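Local coordinates for protein argonaute (Marinitoga piezophila, PDB 5I4A) that uses short 5'-hydroxyl guide RNAs to bind complementary target DNA or RNA and cleave it, and may defend the bacterium against invading mobile genetic elements, at residues I516-D519 with I523-I526; I528-I533 with T538-V543. All coordinates share one frame; numbering follows the deposited sequence.

Interaction 1: residues I516-D519 with I523-I526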
loop_
_atom_site.group_PDB
_atom_site.type_symbol
_atom_site.label_atom_id
_atom_site.label_comp_id
_atom_site.label_asym_id
_atom_site.label_seq_id
_atom_site.Cartn_x
_atom_site.Cartn_y
_atom_site.Cartn_z
ATOM N N ILE A 516 6.574 6.475 -16.275
ATOM C CA ILE A 516 5.303 5.804 -16.028
ATOM C C ILE A 516 5.544 4.808 -14.902
ATOM O O ILE A 516 6.157 3.753 -15.105
ATOM C CB ILE A 516 4.749 5.116 -17.281
ATOM C CG1 ILE A 516 4.455 6.144 -18.376
ATOM C CG2 ILE A 516 3.489 4.334 -16.947
ATOM C CD1 ILE A 516 5.615 6.377 -19.324
ATOM N N LEU A 517 5.067 5.146 -13.710
ATOM C CA LEU A 517 5.207 4.297 -12.538
ATOM C C LEU A 517 3.889 3.569 -12.303
ATOM O O LEU A 517 2.832 4.202 -12.208
ATOM C CB LEU A 517 5.596 5.123 -11.313
ATOM C CG LEU A 517 6.505 6.330 -11.574
ATOM C CD1 LEU A 517 6.752 7.097 -10.287
ATOM C CD2 LEU A 517 7.823 5.919 -12.215
ATOM N N ARG A 518 3.954 2.245 -12.222
ATOM C CA ARG A 518 2.774 1.399 -12.138
ATOM C C ARG A 518 2.694 0.748 -10.764
ATOM O O ARG A 518 3.688 0.212 -10.264
ATOM C CB ARG A 518 2.807 0.328 -13.232
ATOM C CG ARG A 518 1.716 -0.723 -13.141
ATOM C CD ARG A 518 0.334 -0.137 -13.377
ATOM N NE ARG A 518 -0.674 -1.190 -13.474
ATOM C CZ ARG A 518 -1.139 -1.677 -14.620
ATOM N NH1 ARG A 518 -0.697 -1.199 -15.775
ATOM N NH2 ARG A 518 -2.049 -2.640 -14.607
ATOM N N ASP A 519 1.510 0.800 -10.157
ATOM C CA ASP A 519 1.242 0.094 -8.907
ATOM C C ASP A 519 1.123 -1.390 -9.221
ATOM O O ASP A 519 0.073 -1.868 -9.656
ATOM C CB ASP A 519 -0.025 0.633 -8.252
ATOM C CG ASP A 519 -0.381 -0.094 -6.966
ATOM O OD1 ASP A 519 0.484 -0.809 -6.414
ATOM O OD2 ASP A 519 -1.529 0.058 -6.500
ATOM N N ILE A 523 0.173 -5.877 -16.537
ATOM C CA ILE A 523 -0.479 -7.079 -17.043
ATOM C C ILE A 523 -1.275 -6.800 -18.311
ATOM O O ILE A 523 -1.793 -7.737 -18.936
ATOM C CB ILE A 523 -1.352 -7.722 -15.944
ATOM C CG1 ILE A 523 -0.472 -8.040 -14.737
ATOM C CG2 ILE A 523 -1.985 -9.036 -16.384
ATOM C CD1 ILE A 523 0.730 -8.910 -15.090
ATOM N N GLU A 524 -1.331 -5.547 -18.748
ATOM C CA GLU A 524 -2.003 -5.194 -19.987
ATOM C C GLU A 524 -1.112 -5.539 -21.178
ATOM O O GLU A 524 0.026 -5.996 -21.029
ATOM C CB GLU A 524 -2.377 -3.712 -19.983
ATOM C CG GLU A 524 -3.437 -3.322 -18.954
ATOM C CD GLU A 524 -2.978 -3.531 -17.520
ATOM O OE1 GLU A 524 -1.764 -3.399 -17.257
ATOM O OE2 GLU A 524 -3.825 -3.851 -16.661
ATOM N N ASP A 525 -1.636 -5.327 -22.381
ATOM C CA ASP A 525 -0.866 -5.540 -23.606
ATOM C C ASP A 525 0.264 -4.520 -23.642
ATOM O O ASP A 525 0.052 -3.356 -23.990
ATOM C CB ASP A 525 -1.768 -5.420 -24.828
ATOM C CG ASP A 525 -1.218 -6.154 -26.034
ATOM O OD1 ASP A 525 0.021 -6.246 -26.167
ATOM O OD2 ASP A 525 -2.030 -6.642 -26.849
ATOM N N ILE A 526 1.476 -4.955 -23.288
ATOM C CA ILE A 526 2.555 -4.003 -23.031
ATOM C C ILE A 526 2.989 -3.308 -24.317
ATOM O O ILE A 526 3.333 -2.119 -24.306
ATOM C CB ILE A 526 3.734 -4.702 -22.325
ATOM C CG1 ILE A 526 4.714 -3.663 -21.779
ATOM C CG2 ILE A 526 4.446 -5.677 -23.257
ATOM C CD1 ILE A 526 4.084 -2.683 -20.815
#
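Arg518, on strand 513-519, and Ile523, in the loop that follows, are the closest backbone positions, yet their CA atoms stay 10.3 Å apart, so side chains must bridge the gap. Arg518 does this with CG anti to its own backbone nitrogen (chi1 173°) and a bend at chi2 that carries the guanidinium out toward Glu524. Its NH1 and NH2 approach end-on and converge on a single carboxylate oxygen: NH2 lies 2.8 Å from Glu524 OE1 and NH1 lies 2.9 Å from the same atom. The two nitrogens arrive from one face of the carboxylate, whose plane is turned 39° from that of the guanidinium, and both hydrogen bonds of this salt bridge are clearly bent. Glu524 OE1 also takes a weak bond from the backbone N of Ile523. Were this arginine an alanine, the buried Glu524 carboxylate would probably lose the charge that faces it, and the loop its tie to the strand. Asp519, next on the strand, and Glu485, beside Glu524, are both inferred active-site residues, so the bridge borders the probable catalytic site of the RNase H-like PIWI domain.

Interaction 2: residues I528-I533 with T538-V543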
loop_
_atom_site.group_PDB
_atom_site.type_symbol
_atom_site.label_atom_id
_atom_site.label_comp_id
_atom_site.label_asym_id
_atom_site.label_seq_id
_atom_site.Cartn_x
_atom_site.Cartn_y
_atom_site.Cartn_z
ATOM N N ILE A 528 1.139 -2.503 -26.957
ATOM C CA ILE A 528 0.169 -1.442 -27.215
ATOM C C ILE A 528 0.504 -0.209 -26.386
ATOM O O ILE A 528 0.559 0.913 -26.902
ATOM C CB ILE A 528 -1.259 -1.939 -26.929
ATOM C CG1 ILE A 528 -1.652 -3.055 -27.899
ATOM C CG2 ILE A 528 -2.248 -0.783 -26.998
ATOM C CD1 ILE A 528 -1.966 -2.572 -29.299
ATOM N N ILE A 529 0.729 -0.404 -25.083
ATOM C CA ILE A 529 1.141 0.704 -24.223
ATOM C C ILE A 529 2.419 1.329 -24.756
ATOM O O ILE A 529 2.492 2.543 -24.979
ATOM C CB ILE A 529 1.318 0.231 -22.768
ATOM C CG1 ILE A 529 0.186 -0.695 -22.362
ATOM C CG2 ILE A 529 1.349 1.412 -21.821
ATOM C CD1 ILE A 529 0.110 -0.994 -20.882
ATOM N N LYS A 530 3.433 0.492 -25.002
ATOM C CA LYS A 530 4.748 0.962 -25.431
ATOM C C LYS A 530 4.651 1.965 -26.575
ATOM O O LYS A 530 5.354 2.982 -26.583
ATOM C CB LYS A 530 5.599 -0.239 -25.851
ATOM C CG LYS A 530 7.086 -0.081 -25.621
ATOM C CD LYS A 530 7.879 -0.940 -26.589
ATOM C CE LYS A 530 8.996 -0.139 -27.240
ATOM N NZ LYS A 530 8.492 1.162 -27.775
ATOM N N ASN A 531 3.766 1.706 -27.540
ATOM C CA ASN A 531 3.708 2.542 -28.735
ATOM C C ASN A 531 3.045 3.887 -28.453
ATOM O O ASN A 531 3.594 4.940 -28.800
ATOM C CB ASN A 531 2.976 1.804 -29.856
ATOM C CG ASN A 531 2.684 2.698 -31.045
ATOM O OD1 ASN A 531 3.573 3.007 -31.839
ATOM N ND2 ASN A 531 1.431 3.119 -31.173
ATOM N N PHE A 532 1.860 3.881 -27.830
ATOM C CA PHE A 532 1.150 5.147 -27.670
ATOM C C PHE A 532 1.761 6.021 -26.583
ATOM O O PHE A 532 1.452 7.217 -26.528
ATOM C CB PHE A 532 -0.355 4.923 -27.413
ATOM C CG PHE A 532 -0.711 4.418 -26.024
ATOM C CD1 PHE A 532 -0.570 5.220 -24.895
ATOM C CD2 PHE A 532 -1.273 3.161 -25.866
ATOM C CE1 PHE A 532 -0.915 4.755 -23.640
ATOM C CE2 PHE A 532 -1.631 2.694 -24.615
ATOM C CZ PHE A 532 -1.451 3.491 -23.500
ATOM N N ILE A 533 2.604 5.457 -25.711
ATOM C CA ILE A 533 3.316 6.279 -24.735
ATOM C C ILE A 533 4.115 7.357 -25.448
ATOM O O ILE A 533 4.304 8.461 -24.920
ATOM C CB ILE A 533 4.219 5.403 -23.843
ATOM C CG1 ILE A 533 3.380 4.535 -22.911
ATOM C CG2 ILE A 533 5.143 6.255 -22.996
ATOM C CD1 ILE A 533 4.168 3.404 -22.325
ATOM N N THR A 538 8.225 10.701 -27.903
ATOM C CA THR A 538 8.718 11.061 -26.582
ATOM C C THR A 538 9.448 9.878 -25.957
ATOM O O THR A 538 9.023 8.724 -26.091
ATOM C CB THR A 538 7.576 11.554 -25.666
ATOM O OG1 THR A 538 8.128 12.169 -24.494
ATOM C CG2 THR A 538 6.663 10.426 -25.246
ATOM N N LYS A 539 10.567 10.173 -25.302
ATOM C CA LYS A 539 11.339 9.156 -24.606
ATOM C C LYS A 539 10.718 8.899 -23.236
ATOM O O LYS A 539 10.186 9.812 -22.600
ATOM C CB LYS A 539 12.798 9.601 -24.503
ATOM C CG LYS A 539 13.439 9.738 -25.895
ATOM C CD LYS A 539 14.683 10.623 -25.926
ATOM C CE LYS A 539 14.453 12.044 -25.482
ATOM N NZ LYS A 539 15.772 12.718 -25.303
ATOM N N TYR A 540 10.741 7.639 -22.805
ATOM C CA TYR A 540 9.973 7.235 -21.636
ATOM C C TYR A 540 10.681 6.092 -20.920
ATOM O O TYR A 540 11.709 5.580 -21.372
ATOM C CB TYR A 540 8.555 6.814 -22.032
ATOM C CG TYR A 540 8.550 5.650 -22.990
ATOM C CD1 TYR A 540 8.605 5.861 -24.358
ATOM C CD2 TYR A 540 8.514 4.339 -22.526
ATOM C CE1 TYR A 540 8.615 4.809 -25.239
ATOM C CE2 TYR A 540 8.525 3.275 -23.406
ATOM C CZ TYR A 540 8.574 3.523 -24.762
ATOM O OH TYR A 540 8.588 2.493 -25.663
ATOM N N THR A 541 10.103 5.691 -19.789
ATOM C CA THR A 541 10.529 4.509 -19.056
ATOM C C THR A 541 9.306 3.898 -18.386
ATOM O O THR A 541 8.432 4.621 -17.899
ATOM C CB THR A 541 11.604 4.839 -18.013
ATOM O OG1 THR A 541 11.880 3.673 -17.225
ATOM C CG2 THR A 541 11.147 5.974 -17.098
ATOM N N LEU A 542 9.244 2.572 -18.380
ATOM C CA LEU A 542 8.143 1.833 -17.774
ATOM C C LEU A 542 8.643 1.185 -16.493
ATOM O O LEU A 542 9.603 0.408 -16.519
ATOM C CB LEU A 542 7.588 0.785 -18.736
ATOM C CG LEU A 542 6.998 1.402 -20.003
ATOM C CD1 LEU A 542 6.228 0.369 -20.813
ATOM C CD2 LEU A 542 6.117 2.578 -19.622
ATOM N N VAL A 543 7.992 1.506 -15.377
ATOM C CA VAL A 543 8.470 1.142 -14.051
ATOM C C VAL A 543 7.365 0.404 -13.311
ATOM O O VAL A 543 6.226 0.880 -13.248
ATOM C CB VAL A 543 8.918 2.380 -13.254
ATOM C CG1 VAL A 543 9.425 1.967 -11.891
ATOM C CG2 VAL A 543 9.981 3.157 -14.019
#
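Tyr540 has CG set between its backbone N and carbonyl carbon (chi1 60°), while Ile533 has CG2 anti to its backbone N and CG1 beside it (chi1 -70°); together these torsions bring the isoleucine methyl over the ring. Ile533 CG2 sits 3.9 Å from the centroid of the Tyr540 ring and 29° off its normal, a CH-pi contact over one face, with the closest approach at the CB end of the ring, 3.5 Å from CG2 to Tyr540 CG. The other branch of the isoleucine is extended and meets Leu542 tip to tip, Ile533 CD1 lying 3.4 Å from Leu542 CD2, tighter than usual for two methyls. At the far end of the ring the Lys530 chain, bent at chi3 and chi4, curls back so that NZ approaches the hydroxyl in the plane of the ring; the 2.5 Å between Lys530 NZ and Tyr540 OH is too short to be taken literally. The Thr538 methyl CG2 comes within 3.1 Å of Ile533 O, a carbonyl hydrogen-bonded by Tyr496 OH. In the PIWI domain, this contact packs helix 526-532 and the following Ile533 against strand 539-546. Strand 513-519 lies next to that strand in the sheet, and on the same helix Ile529 and Phe532 meet the long helix 485-507.

From the N terminus, strand 513-519 leads into a short loop that interaction 1 ties back to the strand's end, just ahead of helix 526-532. The chain then runs through that helix and a second loop, which interaction 2 closes by joining the helix to strand 539-546. The two closures follow in series, neither nested nor crossed. Strands 513-519 and 539-546, parallel neighbours in the PIWI sheet, with helix 526-532 between them in the chain form a beta-alpha-beta crossover. Ile516 links the contacts through packing on Ile533 and Leu542, and the backbones of Ile516 and Arg518 pair with Val543. Interaction 1 lies at the catalytic end of this unit, and interaction 2 farther from the bound nucleic acid.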